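Local structure of VAL-1 (Chlorella virus, 3GNE) at residues 33-38 with 163-168; 45-48 with 53-56; 75-80 with 215-220; 118-123 with 151-156. The protein probably depolymerises alginate by beta-elimination, as a virus-encoded alginate lyase of polysaccharide lyase family 14. All coordinates share one frame; numbering follows the deposited sequence.

Contact 1: 33-38 with 163-168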
loop_
_atom_site.group_PDB
_atom_site.type_symbol
_atom_site.label_atom_id
_atom_site.label_comp_id
_atom_site.label_asym_id
_atom_site.label_seq_id
_atom_site.Cartn_x
_atom_site.Cartn_y
_atom_site.Cartn_z
ATOM N N THR A 33 -12.518 -12.514 14.228
ATOM C CA THR A 33 -13.034 -13.426 13.224
ATOM C C THR A 33 -14.285 -12.830 12.584
ATOM O O THR A 33 -15.149 -12.351 13.320
ATOM C CB THR A 33 -13.406 -14.760 13.892
ATOM O OG1 THR A 33 -12.167 -15.352 14.324
ATOM C CG2 THR A 33 -14.025 -15.735 12.898
ATOM N N PHE A 34 -14.307 -12.901 11.261
ATOM C CA PHE A 34 -15.462 -12.323 10.547
ATOM C C PHE A 34 -15.656 -13.191 9.335
ATOM O O PHE A 34 -14.670 -13.511 8.621
ATOM C CB PHE A 34 -15.242 -10.832 10.223
ATOM C CG PHE A 34 -16.327 -10.265 9.288
ATOM C CD1 PHE A 34 -17.563 -9.918 9.842
ATOM C CD2 PHE A 34 -16.138 -10.096 7.950
ATOM C CE1 PHE A 34 -18.588 -9.431 9.026
ATOM C CE2 PHE A 34 -17.129 -9.621 7.121
ATOM C CZ PHE A 34 -18.364 -9.310 7.674
ATOM N N ASP A 35 -16.884 -13.655 9.059
ATOM C CA ASP A 35 -17.153 -14.452 7.865
ATOM C C ASP A 35 -16.224 -15.671 7.765
ATOM O O ASP A 35 -15.792 -16.038 6.657
ATOM C CB ASP A 35 -16.982 -13.609 6.597
ATOM C CG ASP A 35 -17.588 -14.242 5.376
ATOM O OD1 ASP A 35 -18.547 -15.049 5.525
ATOM O OD2 ASP A 35 -17.140 -13.963 4.242
ATOM N N GLY A 36 -15.934 -16.266 8.927
ATOM C CA GLY A 36 -15.167 -17.506 8.964
ATOM C C GLY A 36 -13.682 -17.327 8.750
ATOM O O GLY A 36 -12.952 -18.317 8.604
ATOM N N LYS A 37 -13.219 -16.078 8.711
ATOM C CA LYS A 37 -11.822 -15.774 8.460
ATOM C C LYS A 37 -11.201 -15.008 9.612
ATOM O O LYS A 37 -11.924 -14.294 10.360
ATOM C CB LYS A 37 -11.678 -14.898 7.212
ATOM C CG LYS A 37 -12.273 -15.501 5.943
ATOM C CD LYS A 37 -12.231 -14.465 4.820
ATOM C CE LYS A 37 -12.970 -14.965 3.574
ATOM N NZ LYS A 37 -12.207 -16.082 2.948
ATOM N N ARG A 38 -9.865 -15.158 9.735
ATOM C CA ARG A 38 -9.148 -14.366 10.741
ATOM C C ARG A 38 -8.832 -13.037 10.065
ATOM O O ARG A 38 -8.214 -13.119 8.997
ATOM C CB ARG A 38 -7.895 -15.107 11.230
ATOM C CG ARG A 38 -7.415 -14.551 12.562
ATOM C CD ARG A 38 -8.352 -14.966 13.686
ATOM N NE ARG A 38 -7.887 -14.573 14.996
ATOM C CZ ARG A 38 -8.560 -14.209 16.073
ATOM N NH1 ARG A 38 -9.873 -14.156 16.092
ATOM N NH2 ARG A 38 -7.962 -13.870 17.210
ATOM N N ASP A 163 -19.777 -5.853 0.356
ATOM C CA ASP A 163 -20.212 -7.154 0.850
ATOM C C ASP A 163 -19.491 -8.303 0.159
ATOM O O ASP A 163 -20.083 -9.391 -0.030
ATOM C CB ASP A 163 -21.751 -7.229 0.656
ATOM C CG ASP A 163 -22.519 -6.436 1.691
ATOM O OD1 ASP A 163 -21.935 -5.950 2.679
ATOM O OD2 ASP A 163 -23.772 -6.313 1.541
ATOM N N VAL A 164 -18.258 -8.126 -0.268
ATOM C CA VAL A 164 -17.444 -9.152 -0.910
ATOM C C VAL A 164 -15.987 -9.037 -0.470
ATOM O O VAL A 164 -15.518 -7.949 -0.135
ATOM C CB VAL A 164 -17.364 -9.015 -2.429
ATOM C CG1 VAL A 164 -18.727 -8.942 -3.033
ATOM C CG2 VAL A 164 -16.643 -7.764 -2.905
ATOM N N TRP A 165 -15.273 -10.145 -0.524
ATOM C CA TRP A 165 -13.847 -10.053 -0.285
ATOM C C TRP A 165 -13.157 -9.579 -1.535
ATOM O O TRP A 165 -12.937 -10.344 -2.495
ATOM C CB TRP A 165 -13.330 -11.411 0.200
ATOM C CG TRP A 165 -13.826 -11.665 1.594
ATOM C CD1 TRP A 165 -14.831 -12.485 1.992
ATOM C CD2 TRP A 165 -13.309 -11.058 2.777
ATOM N NE1 TRP A 165 -14.997 -12.451 3.356
ATOM C CE2 TRP A 165 -14.054 -11.563 3.866
ATOM C CE3 TRP A 165 -12.294 -10.144 3.002
ATOM C CZ2 TRP A 165 -13.794 -11.176 5.160
ATOM C CZ3 TRP A 165 -12.042 -9.744 4.300
ATOM C CH2 TRP A 165 -12.787 -10.251 5.375
ATOM N N ASN A 166 -12.803 -8.323 -1.586
ATOM C CA ASN A 166 -12.094 -7.807 -2.772
ATOM C C ASN A 166 -10.629 -8.228 -2.669
ATOM O O ASN A 166 -10.066 -8.050 -1.569
ATOM C CB ASN A 166 -12.136 -6.283 -2.814
ATOM C CG ASN A 166 -13.565 -5.763 -2.998
ATOM O OD1 ASN A 166 -14.067 -5.775 -4.125
ATOM N ND2 ASN A 166 -14.180 -5.247 -1.939
ATOM N N ARG A 167 -10.052 -8.715 -3.724
ATOM C CA ARG A 167 -8.673 -9.158 -3.759
ATOM C C ARG A 167 -7.794 -8.082 -4.378
ATOM O O ARG A 167 -8.022 -7.697 -5.517
ATOM C CB ARG A 167 -8.554 -10.473 -4.563
ATOM C CG ARG A 167 -9.428 -11.559 -3.950
ATOM C CD ARG A 167 -9.320 -12.840 -4.759
ATOM N NE ARG A 167 -9.577 -12.687 -6.168
ATOM C CZ ARG A 167 -10.601 -12.425 -6.955
ATOM N NH1 ARG A 167 -10.416 -12.370 -8.267
ATOM N NH2 ARG A 167 -11.818 -12.202 -6.433
ATOM N N ILE A 168 -6.792 -7.643 -3.595
ATOM C CA ILE A 168 -5.917 -6.583 -4.035
ATOM C C ILE A 168 -4.479 -7.092 -4.110
ATOM O O ILE A 168 -4.042 -7.802 -3.210
ATOM C CB ILE A 168 -5.951 -5.423 -2.995
ATOM C CG1 ILE A 168 -7.398 -5.013 -2.652
ATOM C CG2 ILE A 168 -5.104 -4.258 -3.497
ATOM C CD1 ILE A 168 -8.177 -4.444 -3.795
#
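D35 and W165 mark the closest approach of the two backbones, yet their CA atoms stay 9.8 Å apart, so the contact is made by side chains. Residues F34 to K37 form the type I' turn of a tight beta hairpin, closed by reciprocal bonds between the main-chain N and O of F34 and K37; W165 stands just ahead of strand 166-173. Its indole points at the hairpin and meets three of its residues. D35 CG lies anti to its backbone N (chi1 -165°), which carries the carboxylate out to the indole rim. There W165 NE1 donates to D35 OD2 over 2.8 Å at an N-H...O angle of 159°, received on the anti lone pair of OD2, and carboxylate and indole planes agree within 2°. Over one face runs K37: CE sits 3.5 Å from the centroid of the five-membered ring, and NZ, 4.7 Å from that centroid, makes a cation-pi contact. F34 presents its ring edge, CD2 lying 3.8 Å from W165 CZ2. Outside, Y234 stacks on F34, and F80 meets both F34 and W165. The in-plane bond and the K37 methylenes would restrict indole rotation; the opposed charges would probably polarise its N-H toward D35.

Contact 2: 45-48 with 53-56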
loop_
_atom_site.group_PDB
_atom_site.type_symbol
_atom_site.label_atom_id
_atom_site.label_comp_id
_atom_site.label_asym_id
_atom_site.label_seq_id
_atom_site.Cartn_x
_atom_site.Cartn_y
_atom_site.Cartn_z
ATOM N N ASP A 45 -12.976 5.941 12.946
ATOM C CA ASP A 45 -13.986 6.846 13.515
ATOM C C ASP A 45 -14.266 8.039 12.613
ATOM O O ASP A 45 -13.444 8.425 11.762
ATOM C CB ASP A 45 -13.474 7.372 14.856
ATOM C CG ASP A 45 -13.561 6.361 16.000
ATOM O OD1 ASP A 45 -14.124 5.240 15.803
ATOM O OD2 ASP A 45 -13.064 6.760 17.079
ATOM N N LYS A 46 -15.434 8.650 12.803
ATOM C CA LYS A 46 -15.729 9.905 12.159
ATOM C C LYS A 46 -14.584 10.901 12.354
ATOM O O LYS A 46 -14.041 11.045 13.465
ATOM C CB LYS A 46 -16.994 10.486 12.822
ATOM C CG LYS A 46 -17.431 11.765 12.067
ATOM C CD LYS A 46 -18.842 12.191 12.491
ATOM C CE LYS A 46 -19.367 13.382 11.720
ATOM N NZ LYS A 46 -20.710 13.823 12.243
ATOM N N ASN A 47 -14.215 11.603 11.302
ATOM C CA ASN A 47 -13.198 12.644 11.359
ATOM C C ASN A 47 -11.796 12.074 11.537
ATOM O O ASN A 47 -10.869 12.865 11.809
ATOM C CB ASN A 47 -13.509 13.668 12.449
ATOM C CG ASN A 47 -13.143 15.070 11.999
ATOM O OD1 ASN A 47 -12.746 15.289 10.845
ATOM N ND2 ASN A 47 -13.270 16.048 12.889
ATOM N N SER A 48 -11.613 10.765 11.315
ATOM C CA SER A 48 -10.262 10.195 11.320
ATOM C C SER A 48 -9.679 10.217 9.903
ATOM O O SER A 48 -10.358 10.051 8.892
ATOM C CB SER A 48 -10.237 8.758 11.863
ATOM O OG SER A 48 -10.937 7.869 10.991
ATOM N N ASN A 53 -6.279 15.319 10.943
ATOM C CA ASN A 53 -7.668 15.090 11.388
ATOM C C ASN A 53 -7.658 14.521 12.793
ATOM O O ASN A 53 -6.778 13.727 13.129
ATOM C CB ASN A 53 -8.304 14.117 10.400
ATOM C CG ASN A 53 -8.242 14.588 8.962
ATOM O OD1 ASN A 53 -8.766 15.668 8.641
ATOM N ND2 ASN A 53 -7.623 13.811 8.127
ATOM N N PRO A 54 -8.631 14.921 13.622
ATOM C CA PRO A 54 -8.530 14.565 15.043
ATOM C C PRO A 54 -8.965 13.163 15.376
ATOM O O PRO A 54 -8.620 12.694 16.483
ATOM C CB PRO A 54 -9.485 15.594 15.701
ATOM C CG PRO A 54 -10.533 15.864 14.625
ATOM C CD PRO A 54 -9.714 15.878 13.336
ATOM N N GLY A 55 -9.747 12.520 14.537
ATOM C CA GLY A 55 -10.284 11.213 14.992
ATOM C C GLY A 55 -9.290 10.102 14.880
ATOM O O GLY A 55 -8.248 10.154 14.232
ATOM N N VAL A 56 -9.602 8.977 15.549
ATOM C CA VAL A 56 -8.795 7.768 15.521
ATOM C C VAL A 56 -9.319 6.877 14.402
ATOM O O VAL A 56 -10.511 6.575 14.310
ATOM C CB VAL A 56 -8.886 7.021 16.875
ATOM C CG1 VAL A 56 -8.073 5.741 16.835
ATOM C CG2 VAL A 56 -8.378 7.934 17.990
HETATM O O HOH W 1 -11.917 9.176 17.252
#
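D45 and V56 at one end, and N47 and G55 at the other, are joined by main-chain hydrogen bonds: D45 N to V56 O at 2.9 Å and G55 N to N47 O at 3.0 Å. The first lies in the carbonyl plane, whereas the donor of the second stands 58° out of the plane of the N47 carbonyl. Between them S48 and G55 come within 3.8 Å, CA to CA, an approach eased by the missing side chain of G55. Residues D45 to S48 make a type II beta turn, with N47 at positive phi in its third place. D45 O is gripped twice, by S48 N and by S48 OG, the latter at 2.7 Å on a lone pair; OG gets there because it is held between the backbone N and carbonyl carbon (chi1 66°). The turn opens the long connection from strand 37-44 in one sheet of the sandwich to strand 59-63 in the other, and the backbone of S227, in a separate loop, hydrogen-bonds those of N47 and S48. S48 CB packs on the V56 carbonyl carbon at 3.3 Å, while N53 CB lies 3.2 Å from N47 O. A water receives the V56 N-H at 2.9 Å and donates to D45 OD2 at 2.7 Å, the same oxygen that forms a salt bridge with K28.

Contact 3: 75-80 with 215-220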
loop_
_atom_site.group_PDB
_atom_site.type_symbol
_atom_site.label_atom_id
_atom_site.label_comp_id
_atom_site.label_asym_id
_atom_site.label_seq_id
_atom_site.Cartn_x
_atom_site.Cartn_y
_atom_site.Cartn_z
ATOM N N PHE A 75 2.838 -7.683 -2.816
ATOM C CA PHE A 75 2.072 -7.911 -1.603
ATOM C C PHE A 75 0.591 -7.902 -1.976
ATOM O O PHE A 75 0.164 -7.208 -2.936
ATOM C CB PHE A 75 2.364 -6.818 -0.547
ATOM C CG PHE A 75 3.730 -7.118 0.110
ATOM C CD1 PHE A 75 3.788 -8.008 1.168
ATOM C CD2 PHE A 75 4.881 -6.511 -0.358
ATOM C CE1 PHE A 75 5.009 -8.355 1.750
ATOM C CE2 PHE A 75 6.118 -6.800 0.217
ATOM C CZ PHE A 75 6.128 -7.668 1.289
ATOM N N ALA A 76 -0.162 -8.686 -1.236
ATOM C CA ALA A 76 -1.583 -8.870 -1.578
ATOM C C ALA A 76 -2.392 -8.989 -0.288
ATOM O O ALA A 76 -1.852 -9.374 0.760
ATOM C CB ALA A 76 -1.745 -10.121 -2.420
ATOM N N TRP A 77 -3.649 -8.631 -0.359
ATOM C CA TRP A 77 -4.549 -8.720 0.801
ATOM C C TRP A 77 -5.969 -8.693 0.265
ATOM O O TRP A 77 -6.176 -8.409 -0.935
ATOM C CB TRP A 77 -4.359 -7.576 1.822
ATOM C CG TRP A 77 -4.431 -6.216 1.183
ATOM C CD1 TRP A 77 -5.553 -5.438 1.021
ATOM C CD2 TRP A 77 -3.360 -5.469 0.601
ATOM N NE1 TRP A 77 -5.232 -4.247 0.380
ATOM C CE2 TRP A 77 -3.886 -4.248 0.112
ATOM C CE3 TRP A 77 -1.967 -5.725 0.450
ATOM C CZ2 TRP A 77 -3.102 -3.271 -0.520
ATOM C CZ3 TRP A 77 -1.199 -4.737 -0.179
ATOM C CH2 TRP A 77 -1.748 -3.553 -0.651
ATOM N N GLU A 78 -6.906 -9.002 1.137
ATOM C CA GLU A 78 -8.319 -8.922 0.754
ATOM C C GLU A 78 -9.032 -7.976 1.679
ATOM O O GLU A 78 -8.690 -7.889 2.866
ATOM C CB GLU A 78 -8.990 -10.315 0.847
ATOM C CG GLU A 78 -8.234 -11.267 -0.134
ATOM C CD GLU A 78 -8.755 -12.676 -0.001
ATOM O OE1 GLU A 78 -9.891 -12.866 0.457
ATOM O OE2 GLU A 78 -8.082 -13.638 -0.392
ATOM N N VAL A 79 -10.022 -7.246 1.154
ATOM C CA VAL A 79 -10.778 -6.306 2.022
ATOM C C VAL A 79 -12.268 -6.384 1.753
ATOM O O VAL A 79 -12.725 -6.496 0.634
ATOM C CB VAL A 79 -10.242 -4.890 1.771
ATOM C CG1 VAL A 79 -10.455 -4.494 0.299
ATOM C CG2 VAL A 79 -10.909 -3.899 2.725
ATOM N N PHE A 80 -13.021 -6.376 2.843
ATOM C CA PHE A 80 -14.476 -6.437 2.842
ATOM C C PHE A 80 -15.018 -5.099 3.381
ATOM O O PHE A 80 -14.711 -4.729 4.527
ATOM C CB PHE A 80 -14.893 -7.590 3.726
ATOM C CG PHE A 80 -16.371 -7.963 3.717
ATOM C CD1 PHE A 80 -16.758 -9.151 3.083
ATOM C CD2 PHE A 80 -17.366 -7.221 4.315
ATOM C CE1 PHE A 80 -18.076 -9.545 3.115
ATOM C CE2 PHE A 80 -18.695 -7.605 4.350
ATOM C CZ PHE A 80 -19.074 -8.782 3.745
ATOM N N PHE A 215 7.521 -3.813 3.609
ATOM C CA PHE A 215 6.088 -3.626 3.455
ATOM C C PHE A 215 5.600 -2.681 4.532
ATOM O O PHE A 215 5.963 -2.841 5.704
ATOM C CB PHE A 215 5.375 -4.975 3.630
ATOM C CG PHE A 215 3.858 -4.913 3.437
ATOM C CD1 PHE A 215 3.307 -4.526 2.212
ATOM C CD2 PHE A 215 3.039 -5.258 4.527
ATOM C CE1 PHE A 215 1.914 -4.510 2.039
ATOM C CE2 PHE A 215 1.659 -5.259 4.311
ATOM C CZ PHE A 215 1.096 -4.903 3.094
ATOM N N ASP A 216 4.823 -1.679 4.123
ATOM C CA ASP A 216 4.302 -0.738 5.077
ATOM C C ASP A 216 2.792 -0.719 4.921
ATOM O O ASP A 216 2.251 -0.365 3.875
ATOM C CB ASP A 216 4.864 0.655 4.768
ATOM C CG ASP A 216 4.597 1.592 5.939
ATOM O OD1 ASP A 216 5.385 1.587 6.911
ATOM O OD2 ASP A 216 3.593 2.301 5.966
ATOM N N TRP A 217 2.099 -1.113 5.970
ATOM C CA TRP A 217 0.653 -1.112 6.039
ATOM C C TRP A 217 0.230 0.100 6.844
ATOM O O TRP A 217 0.681 0.280 7.958
ATOM C CB TRP A 217 0.122 -2.383 6.735
ATOM C CG TRP A 217 -1.378 -2.315 6.674
ATOM C CD1 TRP A 217 -2.245 -2.024 7.690
ATOM C CD2 TRP A 217 -2.161 -2.554 5.500
ATOM N NE1 TRP A 217 -3.516 -2.055 7.215
ATOM C CE2 TRP A 217 -3.520 -2.394 5.875
ATOM C CE3 TRP A 217 -1.862 -2.912 4.195
ATOM C CZ2 TRP A 217 -4.581 -2.560 4.974
ATOM C CZ3 TRP A 217 -2.918 -3.080 3.286
ATOM C CH2 TRP A 217 -4.233 -2.915 3.685
ATOM N N ASN A 218 -0.625 0.954 6.326
ATOM C CA ASN A 218 -1.100 2.078 7.128
ATOM C C ASN A 218 -2.376 2.575 6.478
ATOM O O ASN A 218 -2.359 3.293 5.500
ATOM C CB ASN A 218 -0.040 3.169 7.178
ATOM C CG ASN A 218 -0.379 4.175 8.258
ATOM O OD1 ASN A 218 -1.479 4.212 8.782
ATOM N ND2 ASN A 218 0.599 4.986 8.595
ATOM N N THR A 219 -3.518 2.101 7.034
ATOM C CA THR A 219 -4.789 2.374 6.375
ATOM C C THR A 219 -5.512 3.487 7.126
ATOM O O THR A 219 -5.598 3.511 8.351
ATOM C CB THR A 219 -5.636 1.102 6.276
ATOM O OG1 THR A 219 -6.849 1.439 5.550
ATOM C CG2 THR A 219 -6.069 0.488 7.615
ATOM N N PHE A 220 -5.977 4.460 6.348
ATOM C CA PHE A 220 -6.629 5.667 6.889
ATOM C C PHE A 220 -7.268 6.398 5.762
ATOM O O PHE A 220 -6.881 6.191 4.578
ATOM C CB PHE A 220 -5.583 6.556 7.615
ATOM C CG PHE A 220 -4.432 6.982 6.731
ATOM C CD1 PHE A 220 -3.264 6.195 6.709
ATOM C CD2 PHE A 220 -4.506 8.140 5.928
ATOM C CE1 PHE A 220 -2.211 6.574 5.882
ATOM C CE2 PHE A 220 -3.443 8.505 5.124
ATOM C CZ PHE A 220 -2.285 7.714 5.100
#
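F75 and F215 lay their rings over one another in an offset stack, centroids 4.4 Å apart and planes modestly inclined. The overlap is displaced toward the rims: F215 CD1 comes within 3.4 Å of F75 CG, and F215 CB sits above the F75 ring, 3.8 Å from its centroid, as a CH-pi contact. Next to this pair W217 drives the outer edge of its six-membered ring into the face of W77. CZ3 of W217 is poised over the middle of that indole, 3.5 Å from W77 CE2, and the planes stand at 78°, a T-shaped arrangement. The two pairs are knitted together where W77 CZ3 meets the edge of F215, 3.8 Å from CE1.

Strands 72-80 and 212-221 belong to the two different sheets of a beta sandwich, the jelly-roll type of the concanavalin-like clan. Over these segments their axes approach to 9.9 Å and diverge by 28°, with no hydrogen bond between them, as expected of facing layers. W77 turns the face of its indole to W217 with CG set between its own backbone N and carbonyl carbon (chi1 53°). A second shell confines the cluster: I168 and I170 of strand 166-173 touch W77, H93 meets its ring, and W217 is met by F59 and edge-to-face by F235 and F238. On strand 212-221, D216 OD2 and N218 ND2 hydrogen-bond a glycerol, probably from the crystallisation liquor.

Contact 4: 118-123 with 151-156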
loop_
_atom_site.group_PDB
_atom_site.type_symbol
_atom_site.label_atom_id
_atom_site.label_comp_id
_atom_site.label_asym_id
_atom_site.label_seq_id
_atom_site.Cartn_x
_atom_site.Cartn_y
_atom_site.Cartn_z
ATOM N N MET A 118 -4.129 3.113 -2.977
ATOM C CA MET A 118 -5.183 3.933 -2.408
ATOM C C MET A 118 -6.539 3.500 -2.977
ATOM O O MET A 118 -6.667 3.133 -4.134
ATOM C CB MET A 118 -5.063 5.416 -2.756
ATOM C CG MET A 118 -4.093 6.149 -1.818
ATOM S SD MET A 118 -4.027 7.918 -2.240
ATOM C CE MET A 118 -5.636 8.493 -1.702
ATOM N N TRP A 119 -7.554 3.608 -2.114
ATOM C CA TRP A 119 -8.925 3.608 -2.620
ATOM C C TRP A 119 -9.286 5.032 -3.024
ATOM O O TRP A 119 -8.580 5.981 -2.643
ATOM C CB TRP A 119 -9.912 3.011 -1.644
ATOM C CG TRP A 119 -10.446 3.865 -0.518
ATOM C CD1 TRP A 119 -11.492 4.742 -0.608
ATOM C CD2 TRP A 119 -9.991 3.926 0.846
ATOM N NE1 TRP A 119 -11.737 5.363 0.605
ATOM C CE2 TRP A 119 -10.809 4.861 1.518
ATOM C CE3 TRP A 119 -8.971 3.292 1.561
ATOM C CZ2 TRP A 119 -10.666 5.182 2.866
ATOM C CZ3 TRP A 119 -8.819 3.601 2.892
ATOM C CH2 TRP A 119 -9.654 4.536 3.544
ATOM N N GLN A 120 -10.372 5.168 -3.765
ATOM C CA GLN A 120 -10.817 6.430 -4.303
ATOM C C GLN A 120 -12.314 6.546 -4.054
ATOM O O GLN A 120 -12.968 5.664 -3.525
ATOM C CB GLN A 120 -10.583 6.473 -5.822
ATOM C CG GLN A 120 -9.086 6.292 -6.189
ATOM C CD GLN A 120 -8.334 7.590 -5.927
ATOM O OE1 GLN A 120 -7.821 7.871 -4.795
ATOM N NE2 GLN A 120 -8.241 8.346 -6.969
ATOM N N GLU A 121 -12.881 7.689 -4.430
ATOM C CA GLU A 121 -14.311 7.852 -4.445
ATOM C C GLU A 121 -15.007 6.648 -5.103
ATOM O O GLU A 121 -14.495 6.073 -6.056
ATOM C CB GLU A 121 -14.685 9.091 -5.273
ATOM C CG GLU A 121 -14.285 10.406 -4.638
ATOM C CD GLU A 121 -14.625 11.537 -5.573
ATOM O OE1 GLU A 121 -13.728 12.353 -5.862
ATOM O OE2 GLU A 121 -15.796 11.612 -5.985
ATOM N N LYS A 122 -16.154 6.306 -4.542
ATOM C CA LYS A 122 -16.999 5.254 -5.119
ATOM C C LYS A 122 -16.278 3.929 -5.198
ATOM O O LYS A 122 -16.668 3.055 -5.986
ATOM C CB LYS A 122 -17.560 5.668 -6.475
ATOM C CG LYS A 122 -18.471 6.889 -6.367
ATOM C CD LYS A 122 -18.954 7.371 -7.742
ATOM C CE LYS A 122 -20.019 8.461 -7.705
ATOM N NZ LYS A 122 -19.387 9.748 -7.272
ATOM N N GLY A 123 -15.270 3.704 -4.340
ATOM C CA GLY A 123 -14.631 2.407 -4.343
ATOM C C GLY A 123 -13.641 2.165 -5.451
ATOM O O GLY A 123 -13.207 1.063 -5.774
ATOM N N PHE A 151 -1.894 6.532 -10.423
ATOM C CA PHE A 151 -2.044 5.889 -11.738
ATOM C C PHE A 151 -3.208 4.912 -11.675
ATOM O O PHE A 151 -3.523 4.380 -10.597
ATOM C CB PHE A 151 -0.784 5.086 -12.121
ATOM C CG PHE A 151 0.428 6.024 -12.279
ATOM C CD1 PHE A 151 0.721 6.524 -13.538
ATOM C CD2 PHE A 151 1.202 6.351 -11.190
ATOM C CE1 PHE A 151 1.789 7.368 -13.718
ATOM C CE2 PHE A 151 2.273 7.194 -11.359
ATOM C CZ PHE A 151 2.580 7.741 -12.617
ATOM N N PHE A 152 -3.815 4.692 -12.858
ATOM C CA PHE A 152 -4.834 3.657 -13.060
ATOM C C PHE A 152 -6.216 4.115 -12.642
ATOM O O PHE A 152 -7.127 3.272 -12.593
ATOM C CB PHE A 152 -4.505 2.301 -12.433
ATOM C CG PHE A 152 -3.117 1.771 -12.689
ATOM C CD1 PHE A 152 -2.494 1.951 -13.914
ATOM C CD2 PHE A 152 -2.453 1.068 -11.664
ATOM C CE1 PHE A 152 -1.227 1.449 -14.125
ATOM C CE2 PHE A 152 -1.183 0.550 -11.890
ATOM C CZ PHE A 152 -0.580 0.734 -13.117
ATOM N N GLN A 153 -6.426 5.413 -12.412
ATOM C CA GLN A 153 -7.768 5.797 -11.982
ATOM C C GLN A 153 -8.882 5.398 -12.953
ATOM O O GLN A 153 -9.974 5.036 -12.536
ATOM C CB GLN A 153 -7.808 7.304 -11.768
ATOM C CG GLN A 153 -9.049 7.643 -10.930
ATOM C CD GLN A 153 -9.101 9.157 -10.767
ATOM O OE1 GLN A 153 -9.254 9.887 -11.769
ATOM N NE2 GLN A 153 -8.996 9.557 -9.523
ATOM N N ASP A 154 -8.610 5.391 -14.264
ATOM C CA ASP A 154 -9.663 5.013 -15.198
ATOM C C ASP A 154 -9.839 3.518 -15.348
ATOM O O ASP A 154 -10.753 3.079 -16.049
ATOM C CB ASP A 154 -9.372 5.655 -16.571
ATOM C CG ASP A 154 -9.714 7.143 -16.643
ATOM O OD1 ASP A 154 -10.424 7.606 -15.724
ATOM O OD2 ASP A 154 -9.255 7.802 -17.618
ATOM N N ASP A 155 -8.983 2.716 -14.733
ATOM C CA ASP A 155 -9.024 1.280 -14.922
ATOM C C ASP A 155 -9.729 0.598 -13.769
ATOM O O ASP A 155 -10.122 -0.565 -13.956
ATOM C CB ASP A 155 -7.588 0.738 -15.052
ATOM C CG ASP A 155 -6.775 1.402 -16.149
ATOM O OD1 ASP A 155 -7.299 1.408 -17.279
ATOM O OD2 ASP A 155 -5.662 1.870 -15.844
ATOM N N PHE A 156 -9.923 1.253 -12.637
ATOM C CA PHE A 156 -10.461 0.571 -11.472
ATOM C C PHE A 156 -11.594 1.363 -10.861
ATOM O O PHE A 156 -11.796 1.335 -9.659
ATOM C CB PHE A 156 -9.367 0.351 -10.401
ATOM C CG PHE A 156 -8.264 -0.608 -10.865
ATOM C CD1 PHE A 156 -6.977 -0.145 -11.028
ATOM C CD2 PHE A 156 -8.523 -1.936 -11.124
ATOM C CE1 PHE A 156 -5.930 -0.968 -11.424
ATOM C CE2 PHE A 156 -7.517 -2.798 -11.509
ATOM C CZ PHE A 156 -6.221 -2.305 -11.661
#
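Q120 and Q153 meet through their terminal amides, although the CA atoms are 8.3 Å apart. From Q120 the CB bond is directed at the other segment, but CB and CG themselves stay clear of Q153, and the approach begins at CD, 4.2 Å from Q153 NE2 as modelled. CG lies anti to the carbonyl carbon (chi1 -59°), and a bend at the next torsion (chi2 -77°) swings the amide across to its partner. At the tip, the atom modelled as Q120 NE2 is 2.9 Å from the one modelled as Q153 NE2. Q153 arrives with an extended chain beyond CG, roughly at right angles to Q120, the amide planes 32° apart. Elsewhere the segments only graze, G123 O lying 4.1 Å from F156 O. The loop carrying Q153 is held in its turn by D155 N bonding to F152 O at 2.9 Å. The contact lies toward the margin of the seven-stranded sheet: Q120 lies near the end of strand 112-119 and touches I126 of neighbouring strand 125-130, while the other segment leaves 149-151, one of the two outermost strands of that sheet, and F156 packs against V190 and V192 on strand 186-192 of the facing sheet.

Overall arrangement
All four contacts belong to one beta sandwich, and contact 3, whose centre lies about 6 Å from that of the chain, joins its two sheets in the core. Contact 1 touches it: strands 166-173 and 72-80 are neighbours, and I168 N to W77 O, 2.8 Å, is a probable hydrogen bond; along the chain their segments alternate. Contact 4 is nested within the loop closed by contact 3, and its W119 packs against F220 in the shared seven-stranded sheet. Contact 2, in a surface loop, closes before contact 3 opens and stays about 6 Å from it at nearest atoms; its centre lies 24 Å from that of contact 1. Contacts 1, 2 and 4 thus lie farther out than the aromatic core.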